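Local coordinates for protein LacI family transcription regulator (Bifidobacterium animalis subsp. lactis, PDB 4O5A) that probably regulates transcription as a LacI-family regulator, pairing a DNA-binding helix-turn-helix domain with a periplasmic-binding-protein-like domain that is likely to sense a small effector, at residues L107-M112 with E122-T127; P143-M148 with S166-L171. All blocks are in the same frame, centred on the assembly; numbering follows the deposited sequence.

How the interactions relate
Both contacts pin a helix to the same parallel sheet, and both are largely buried. Their centres lie about 16 Å apart. Interaction 1 sits at the edge strand 105-111, where the second subunit adjoins. Its chemistry is mixed: an indole meets a leucine and the aliphatic part of an arginine, and a water ties the two polar nitrogens. Interaction 2 lies further across the sheet, where helix 143-149 meets the loop leading into strand 170-172. It is apolar throughout; even the exposed Ser166 joins through its CB. No other chain touches it. The two helices also meet directly, with Glu122 CG 3.7 Å from Leu147 CD1.

Interaction 1. Residues L107-M112 with E122-T127; sequences LVRMSM and EDWIAT
Leu107 and Arg109 on strand 105-111 both touch the indole of Trp124 on helix 116-127. The strand and helix are successive elements of an alpha/beta fold with a parallel sheet, as in periplasmic-binding-protein-like domains. Their short segments run at 142°, with axes 12.3 Å apart, and the long indole bridges that space. The Trp124 ring swings to the side of its own backbone N (chi1 -83°), which carries its six-membered part to the strand. Leu107 has CG anti to its backbone N and brings CD2 to the indole, 3.7 Å from Trp124 CZ2. The backbone also takes part: Leu107 O lies 3.5 Å from Trp124 CH2, oblique to the ring. Arg109 lays its aliphatic chain by the same corner, with CG 3.8 Å from Trp124 CZ2. The chain then bends. Its guanidinium plane stands 74° from the indole plane, so the two groups do not stack. Asp123 OD2 is 4.5 Å from Arg109 NH1, too far for a salt bridge. The stronger partners of this arginine belong to the second subunit: NH2 forms salt bridges with Glu100 and Asp103 of that chain. Leu107 and Val108 also pair with a strand there in an antiparallel ladder, so the sheet continues across the dimer interface. With an alanine here instead of the tryptophan, a gap is likely to open between strand and helix, and the bridging water would lose its indole partner. That water accepts from both groups. It lies in the guanidinium plane at its edge, 2.9 Å from Arg109 NH1, and is 3.1 Å from Trp124 NE1.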
ATOM      1  N   LEU A 107     -10.751 -15.239   4.170  1.00 18.16           N
ATOM      2  CA  LEU A 107      -9.940 -16.290   3.570  1.00 18.91           C
ATOM      3  C   LEU A 107      -9.412 -15.757   2.239  1.00 20.77           C
ATOM      4  O   LEU A 107     -10.193 -15.438   1.341  1.00 23.39           O
ATOM      5  CB  LEU A 107     -10.770 -17.557   3.353  1.00 18.96           C
ATOM      6  CG  LEU A 107      -9.959 -18.798   2.969  1.00 24.82           C
ATOM      7  CD1 LEU A 107      -9.140 -19.299   4.154  1.00 26.16           C
ATOM      8  CD2 LEU A 107     -10.861 -19.900   2.437  1.00 27.29           C
ATOM      9  N   VAL A 108      -8.093 -15.650   2.123  1.00 16.27           N
ATOM     10  CA  VAL A 108      -7.483 -14.991   0.973  1.00 19.68           C
ATOM     11  C   VAL A 108      -6.732 -15.975   0.102  1.00 24.47           C
ATOM     12  O   VAL A 108      -5.859 -16.713   0.577  1.00 23.30           O
ATOM     13  CB  VAL A 108      -6.520 -13.887   1.418  1.00 20.97           C
ATOM     14  CG1 VAL A 108      -5.812 -13.264   0.202  1.00 23.20           C
ATOM     15  CG2 VAL A 108      -7.262 -12.828   2.204  1.00 24.32           C
ATOM     16  N   ARG A 109      -7.078 -15.993  -1.182  1.00 20.79           N
ATOM     17  CA  ARG A 109      -6.285 -16.721  -2.153  1.00 20.60           C
ATOM     18  C   ARG A 109      -5.828 -15.784  -3.264  1.00 25.66           C
ATOM     19  O   ARG A 109      -6.264 -14.641  -3.331  1.00 26.78           O
ATOM     20  CB  ARG A 109      -7.027 -17.951  -2.687  1.00 24.95           C
ATOM     21  CG  ARG A 109      -6.994 -19.100  -1.685  1.00 28.85           C
ATOM     22  CD  ARG A 109      -7.400 -20.439  -2.268  1.00 30.22           C
ATOM     23  NE  ARG A 109      -6.538 -20.890  -3.347  1.00 29.92           N
ATOM     24  CZ  ARG A 109      -6.562 -22.128  -3.837  1.00 39.88           C
ATOM     25  NH1 ARG A 109      -7.398 -23.021  -3.324  1.00 41.29           N
ATOM     26  NH2 ARG A 109      -5.754 -22.477  -4.826  1.00 41.05           N
HETATM   27  N   MSE A 110      -4.934 -16.265  -4.109  1.00 24.07           N
HETATM   28  CA  MSE A 110      -4.238 -15.394  -5.045  1.00 28.32           C
HETATM   29  C   MSE A 110      -4.367 -15.994  -6.433  1.00 32.92           C
HETATM   30  O   MSE A 110      -3.959 -17.134  -6.658  1.00 34.33           O
HETATM   31  CB  MSE A 110      -2.758 -15.287  -4.629  1.00 30.68           C
HETATM   32  CG  MSE A 110      -1.893 -14.229  -5.342  1.00 38.61           C
HETATM   33 SE   MSE A 110      -2.178 -12.387  -4.733  0.32 35.96          SE
HETATM   34  CE  MSE A 110      -2.484 -12.713  -2.849  1.00 36.68           C
ATOM     35  N   SER A 111      -4.940 -15.245  -7.372  1.00 34.36           N
ATOM     36  CA  SER A 111      -4.976 -15.721  -8.753  1.00 40.39           C
ATOM     37  C   SER A 111      -3.723 -15.267  -9.512  1.00 37.12           C
ATOM     38  O   SER A 111      -3.365 -14.084  -9.512  1.00 36.21           O
ATOM     39  CB  SER A 111      -6.257 -15.289  -9.469  1.00 50.32           C
ATOM     40  OG  SER A 111      -6.230 -13.917  -9.797  1.00 55.31           O
HETATM   41  N   MSE A 112      -3.045 -16.221 -10.131  1.00 35.26           N
HETATM   42  CA  MSE A 112      -1.773 -15.952 -10.806  1.00 46.01           C
HETATM   43  C   MSE A 112      -2.000 -15.749 -12.297  1.00 56.29           C
HETATM   44  O   MSE A 112      -1.109 -15.288 -13.017  1.00 61.68           O
HETATM   45  CB  MSE A 112      -0.790 -17.110 -10.584  1.00 47.44           C
HETATM   46  CG  MSE A 112      -0.697 -17.598  -9.140  1.00 53.35           C
HETATM   47 SE   MSE A 112       0.052 -16.283  -7.897  0.37 42.25          SE
HETATM   48  CE  MSE A 112       1.818 -16.120  -8.706  1.00 50.95           C
ATOM     49  N   GLU A 122     -15.018 -21.459  -7.969  1.00 34.68           N
ATOM     50  CA  GLU A 122     -15.801 -22.663  -8.207  1.00 35.00           C
ATOM     51  C   GLU A 122     -15.505 -23.711  -7.138  1.00 38.25           C
ATOM     52  O   GLU A 122     -16.396 -24.443  -6.714  1.00 39.66           O
ATOM     53  CB  GLU A 122     -15.539 -23.205  -9.615  1.00 42.96           C
ATOM     54  CG  GLU A 122     -16.143 -22.337 -10.715  1.00 53.01           C
ATOM     55  CD  GLU A 122     -15.700 -22.733 -12.117  1.00 63.31           C
ATOM     56  OE1 GLU A 122     -14.600 -23.316 -12.260  1.00 66.48           O
ATOM     57  OE2 GLU A 122     -16.454 -22.454 -13.078  1.00 64.40           O
ATOM     58  N   ASP A 123     -14.256 -23.763  -6.688  1.00 36.76           N
ATOM     59  CA  ASP A 123     -13.860 -24.716  -5.660  1.00 40.03           C
ATOM     60  C   ASP A 123     -14.521 -24.358  -4.335  1.00 34.97           C
ATOM     61  O   ASP A 123     -15.048 -25.226  -3.639  1.00 38.44           O
ATOM     62  CB  ASP A 123     -12.334 -24.749  -5.517  1.00 42.86           C
ATOM     63  CG  ASP A 123     -11.875 -25.578  -4.332  1.00 54.42           C
ATOM     64  OD1 ASP A 123     -11.936 -26.825  -4.414  1.00 55.97           O
ATOM     65  OD2 ASP A 123     -11.448 -24.980  -3.320  1.00 62.31           O
ATOM     66  N   TRP A 124     -14.499 -23.070  -4.003  1.00 31.11           N
ATOM     67  CA  TRP A 124     -15.087 -22.582  -2.766  1.00 32.75           C
ATOM     68  C   TRP A 124     -16.581 -22.855  -2.739  1.00 31.86           C
ATOM     69  O   TRP A 124     -17.128 -23.255  -1.715  1.00 36.13           O
ATOM     70  CB  TRP A 124     -14.815 -21.088  -2.613  1.00 32.60           C
ATOM     71  CG  TRP A 124     -13.464 -20.801  -2.046  1.00 34.64           C
ATOM     72  CD1 TRP A 124     -12.578 -21.706  -1.533  1.00 40.45           C
ATOM     73  CD2 TRP A 124     -12.841 -19.515  -1.929  1.00 29.12           C
ATOM     74  NE1 TRP A 124     -11.436 -21.058  -1.101  1.00 40.43           N
ATOM     75  CE2 TRP A 124     -11.577 -19.715  -1.329  1.00 32.51           C
ATOM     76  CE3 TRP A 124     -13.228 -18.217  -2.269  1.00 37.25           C
ATOM     77  CZ2 TRP A 124     -10.702 -18.658  -1.066  1.00 33.07           C
ATOM     78  CZ3 TRP A 124     -12.356 -17.173  -2.011  1.00 36.10           C
ATOM     79  CH2 TRP A 124     -11.107 -17.401  -1.416  1.00 33.17           C
ATOM     80  N   ILE A 125     -17.227 -22.660  -3.880  1.00 29.85           N
ATOM     81  CA  ILE A 125     -18.659 -22.884  -3.996  1.00 35.65           C
ATOM     82  C   ILE A 125     -18.990 -24.365  -3.850  1.00 44.20           C
ATOM     83  O   ILE A 125     -19.933 -24.732  -3.147  1.00 41.61           O
ATOM     84  CB  ILE A 125     -19.190 -22.361  -5.343  1.00 35.46           C
ATOM     85  CG1 ILE A 125     -19.092 -20.831  -5.388  1.00 35.75           C
ATOM     86  CG2 ILE A 125     -20.624 -22.804  -5.566  1.00 45.38           C
ATOM     87  CD1 ILE A 125     -19.394 -20.230  -6.758  1.00 41.29           C
ATOM     88  N   ALA A 126     -18.211 -25.212  -4.517  1.00 42.57           N
ATOM     89  CA  ALA A 126     -18.471 -26.655  -4.521  1.00 39.80           C
ATOM     90  C   ALA A 126     -18.269 -27.283  -3.147  1.00 44.64           C
ATOM     91  O   ALA A 126     -18.929 -28.256  -2.799  1.00 45.27           O
ATOM     92  CB  ALA A 126     -17.589 -27.343  -5.548  1.00 42.30           C
ATOM     93  N   THR A 127     -17.350 -26.722  -2.369  1.00 39.92           N
ATOM     94  CA  THR A 127     -17.020 -27.276  -1.063  1.00 44.71           C
ATOM     95  C   THR A 127     -17.707 -26.524   0.081  1.00 41.67           C
ATOM     96  O   THR A 127     -17.692 -26.984   1.221  1.00 39.91           O
ATOM     97  CB  THR A 127     -15.495 -27.290  -0.835  1.00 47.10           C
ATOM     98  OG1 THR A 127     -15.000 -25.948  -0.811  1.00 46.73           O
ATOM     99  CG2 THR A 127     -14.802 -28.057  -1.946  1.00 45.27           C
TER
HETATM  100  O   HOH W   1      -9.024 -22.989  -0.964  1.00 46.63           O

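Interaction 2. Residues P143-M148 with S166-L171; sequences PRIELM and SGLPTL
Ile145 and Met148, one turn apart on helix 143-149, close over Leu168 in the loop before strand 170-172. Ile145 comes first along the helix and uses two branches. Its CG2 is anti to the backbone N and lies 4.0 Å from Ser166 CB. Its CD1, at the end of the other branch, reaches Leu168 CD1 at 3.6 Å. The hydroxyl of Ser166 has a different partner, hydrogen bonding through OG to Lys149 NZ. Three residues on, Met148, modelled as selenomethionine, meets the same leucine with the root of its chain: CB is 3.8 Å from Leu168 CD1. The chain bends at chi2 and chi3, and its selenium end leads away from the loop. The side chains of Met148 and Leu168 cross at about a right angle. Leu168 CD1 thus touches both helix residues. Two residues after Leu168, Thr170 OG1 donates to Leu168 O over 2.7 Å, from above the carbonyl plane. The contact joins the helix to the sheet. Leu168 and Met148 both rest on Cys156 of strand 156-160, Leu147 packs against helix 116-127, and the side chain of Leu171 packs on helix 304-320.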
ATOM      1  N   PRO A 143     -16.796 -12.887 -16.226  1.00 58.33           N
ATOM      2  CA  PRO A 143     -17.255 -14.280 -16.118  1.00 58.71           C
ATOM      3  C   PRO A 143     -17.686 -14.659 -14.699  1.00 52.71           C
ATOM      4  O   PRO A 143     -18.232 -15.741 -14.497  1.00 55.59           O
ATOM      5  CB  PRO A 143     -16.020 -15.093 -16.527  1.00 59.11           C
ATOM      6  CG  PRO A 143     -14.857 -14.182 -16.273  1.00 58.81           C
ATOM      7  CD  PRO A 143     -15.373 -12.806 -16.603  1.00 60.33           C
ATOM      8  N   ARG A 144     -17.439 -13.783 -13.733  1.00 50.41           N
ATOM      9  CA  ARG A 144     -17.819 -14.055 -12.351  1.00 46.21           C
ATOM     10  C   ARG A 144     -19.305 -13.802 -12.082  1.00 48.50           C
ATOM     11  O   ARG A 144     -19.906 -14.469 -11.240  1.00 45.40           O
ATOM     12  CB  ARG A 144     -16.957 -13.244 -11.387  1.00 41.60           C
ATOM     13  CG  ARG A 144     -15.496 -13.666 -11.362  1.00 46.75           C
ATOM     14  CD  ARG A 144     -14.665 -12.749 -10.482  1.00 44.71           C
ATOM     15  NE  ARG A 144     -14.539 -11.413 -11.056  1.00 41.69           N
ATOM     16  CZ  ARG A 144     -14.080 -10.353 -10.396  1.00 38.96           C
ATOM     17  NH1 ARG A 144     -13.695 -10.469  -9.131  1.00 35.30           N
ATOM     18  NH2 ARG A 144     -14.010  -9.177 -11.004  1.00 40.37           N
ATOM     19  N   ILE A 145     -19.896 -12.847 -12.798  1.00 47.22           N
ATOM     20  CA  ILE A 145     -21.315 -12.554 -12.634  1.00 47.04           C
ATOM     21  C   ILE A 145     -22.135 -13.790 -12.982  1.00 48.61           C
ATOM     22  O   ILE A 145     -23.005 -14.200 -12.218  1.00 50.76           O
ATOM     23  CB  ILE A 145     -21.771 -11.363 -13.507  1.00 50.21           C
ATOM     24  CG1 ILE A 145     -20.898 -10.135 -13.244  1.00 50.71           C
ATOM     25  CG2 ILE A 145     -23.244 -11.047 -13.269  1.00 52.91           C
ATOM     26  CD1 ILE A 145     -20.867  -9.703 -11.789  1.00 52.70           C
ATOM     27  N   GLU A 146     -21.833 -14.393 -14.129  1.00 48.53           N
ATOM     28  CA  GLU A 146     -22.527 -15.597 -14.573  1.00 52.27           C
ATOM     29  C   GLU A 146     -22.343 -16.750 -13.589  1.00 52.75           C
ATOM     30  O   GLU A 146     -23.274 -17.516 -13.342  1.00 55.92           O
ATOM     31  CB  GLU A 146     -22.058 -16.015 -15.971  1.00 52.92           C
ATOM     32  N   LEU A 147     -21.138 -16.870 -13.035  1.00 48.82           N
ATOM     33  CA  LEU A 147     -20.844 -17.895 -12.039  1.00 45.31           C
ATOM     34  C   LEU A 147     -21.731 -17.719 -10.810  1.00 46.31           C
ATOM     35  O   LEU A 147     -22.338 -18.679 -10.332  1.00 49.39           O
ATOM     36  CB  LEU A 147     -19.359 -17.856 -11.643  1.00 37.12           C
ATOM     37  CG  LEU A 147     -18.886 -18.802 -10.534  1.00 41.00           C
ATOM     38  CD1 LEU A 147     -19.133 -20.253 -10.915  1.00 43.87           C
ATOM     39  CD2 LEU A 147     -17.411 -18.590 -10.214  1.00 41.31           C
HETATM   40  N   MSE A 148     -21.817 -16.489 -10.308  1.00 43.49           N
HETATM   41  CA  MSE A 148     -22.611 -16.222  -9.113  1.00 39.62           C
HETATM   42  C   MSE A 148     -24.097 -16.435  -9.371  1.00 45.91           C
HETATM   43  O   MSE A 148     -24.812 -16.960  -8.517  1.00 46.97           O
HETATM   44  CB  MSE A 148     -22.377 -14.802  -8.578  1.00 34.43           C
HETATM   45  CG  MSE A 148     -20.967 -14.489  -8.114  1.00 37.32           C
HETATM   46 SE   MSE A 148     -20.027 -15.975  -7.281  0.54 49.35          SE
HETATM   47  CE  MSE A 148     -21.248 -16.411  -5.838  1.00 49.49           C
ATOM     48  N   SER A 166     -25.268  -6.574 -12.777  1.00 45.27           N
ATOM     49  CA  SER A 166     -26.425  -7.312 -13.281  1.00 52.84           C
ATOM     50  C   SER A 166     -27.280  -7.969 -12.198  1.00 55.54           C
ATOM     51  O   SER A 166     -27.513  -9.178 -12.230  1.00 55.17           O
ATOM     52  CB  SER A 166     -25.987  -8.355 -14.314  1.00 57.39           C
ATOM     53  OG  SER A 166     -27.101  -9.072 -14.814  1.00 65.64           O
ATOM     54  N   GLY A 167     -27.743  -7.171 -11.243  1.00 57.78           N
ATOM     55  CA  GLY A 167     -28.690  -7.654 -10.255  1.00 55.35           C
ATOM     56  C   GLY A 167     -28.087  -8.225  -8.987  1.00 44.58           C
ATOM     57  O   GLY A 167     -28.809  -8.409  -8.007  1.00 40.44           O
ATOM     58  N   LEU A 168     -26.781  -8.514  -8.996  1.00 33.97           N
ATOM     59  CA  LEU A 168     -26.101  -9.011  -7.806  1.00 32.05           C
ATOM     60  C   LEU A 168     -26.032  -7.919  -6.744  1.00 32.58           C
ATOM     61  O   LEU A 168     -25.983  -6.734  -7.076  1.00 33.76           O
ATOM     62  CB  LEU A 168     -24.676  -9.471  -8.143  1.00 37.98           C
ATOM     63  CG  LEU A 168     -24.539 -10.725  -9.008  1.00 43.80           C
ATOM     64  CD1 LEU A 168     -23.085 -11.081  -9.241  1.00 39.08           C
ATOM     65  CD2 LEU A 168     -25.265 -11.882  -8.351  1.00 43.40           C
ATOM     66  N   PRO A 169     -26.041  -8.312  -5.458  1.00 28.61           N
ATOM     67  CA  PRO A 169     -25.907  -7.315  -4.390  1.00 26.59           C
ATOM     68  C   PRO A 169     -24.658  -6.475  -4.601  1.00 31.10           C
ATOM     69  O   PRO A 169     -23.566  -7.029  -4.753  1.00 28.87           O
ATOM     70  CB  PRO A 169     -25.741  -8.178  -3.137  1.00 29.59           C
ATOM     71  CG  PRO A 169     -26.541  -9.417  -3.447  1.00 27.62           C
ATOM     72  CD  PRO A 169     -26.302  -9.664  -4.928  1.00 33.02           C
ATOM     73  N   THR A 170     -24.816  -5.156  -4.624  1.00 27.15           N
ATOM     74  CA  THR A 170     -23.696  -4.289  -4.967  1.00 27.45           C
ATOM     75  C   THR A 170     -23.521  -3.169  -3.956  1.00 26.38           C
ATOM     76  O   THR A 170     -24.499  -2.529  -3.549  1.00 25.99           O
ATOM     77  CB  THR A 170     -23.924  -3.668  -6.358  1.00 29.60           C
ATOM     78  OG1 THR A 170     -24.247  -4.702  -7.299  1.00 33.00           O
ATOM     79  CG2 THR A 170     -22.691  -2.901  -6.836  1.00 34.24           C
ATOM     80  N   LEU A 171     -22.275  -2.929  -3.559  1.00 27.14           N
ATOM     81  CA  LEU A 171     -21.928  -1.698  -2.859  1.00 26.47           C
ATOM     82  C   LEU A 171     -21.449  -0.739  -3.951  1.00 28.06           C
ATOM     83  O   LEU A 171     -20.377  -0.939  -4.535  1.00 30.29           O
ATOM     84  CB  LEU A 171     -20.837  -1.967  -1.815  1.00 23.42           C
ATOM     85  CG  LEU A 171     -20.349  -0.793  -0.969  1.00 24.13           C
ATOM     86  CD1 LEU A 171     -21.506  -0.097  -0.262  1.00 28.18           C
ATOM     87  CD2 LEU A 171     -19.289  -1.273   0.025  1.00 27.88           C
TER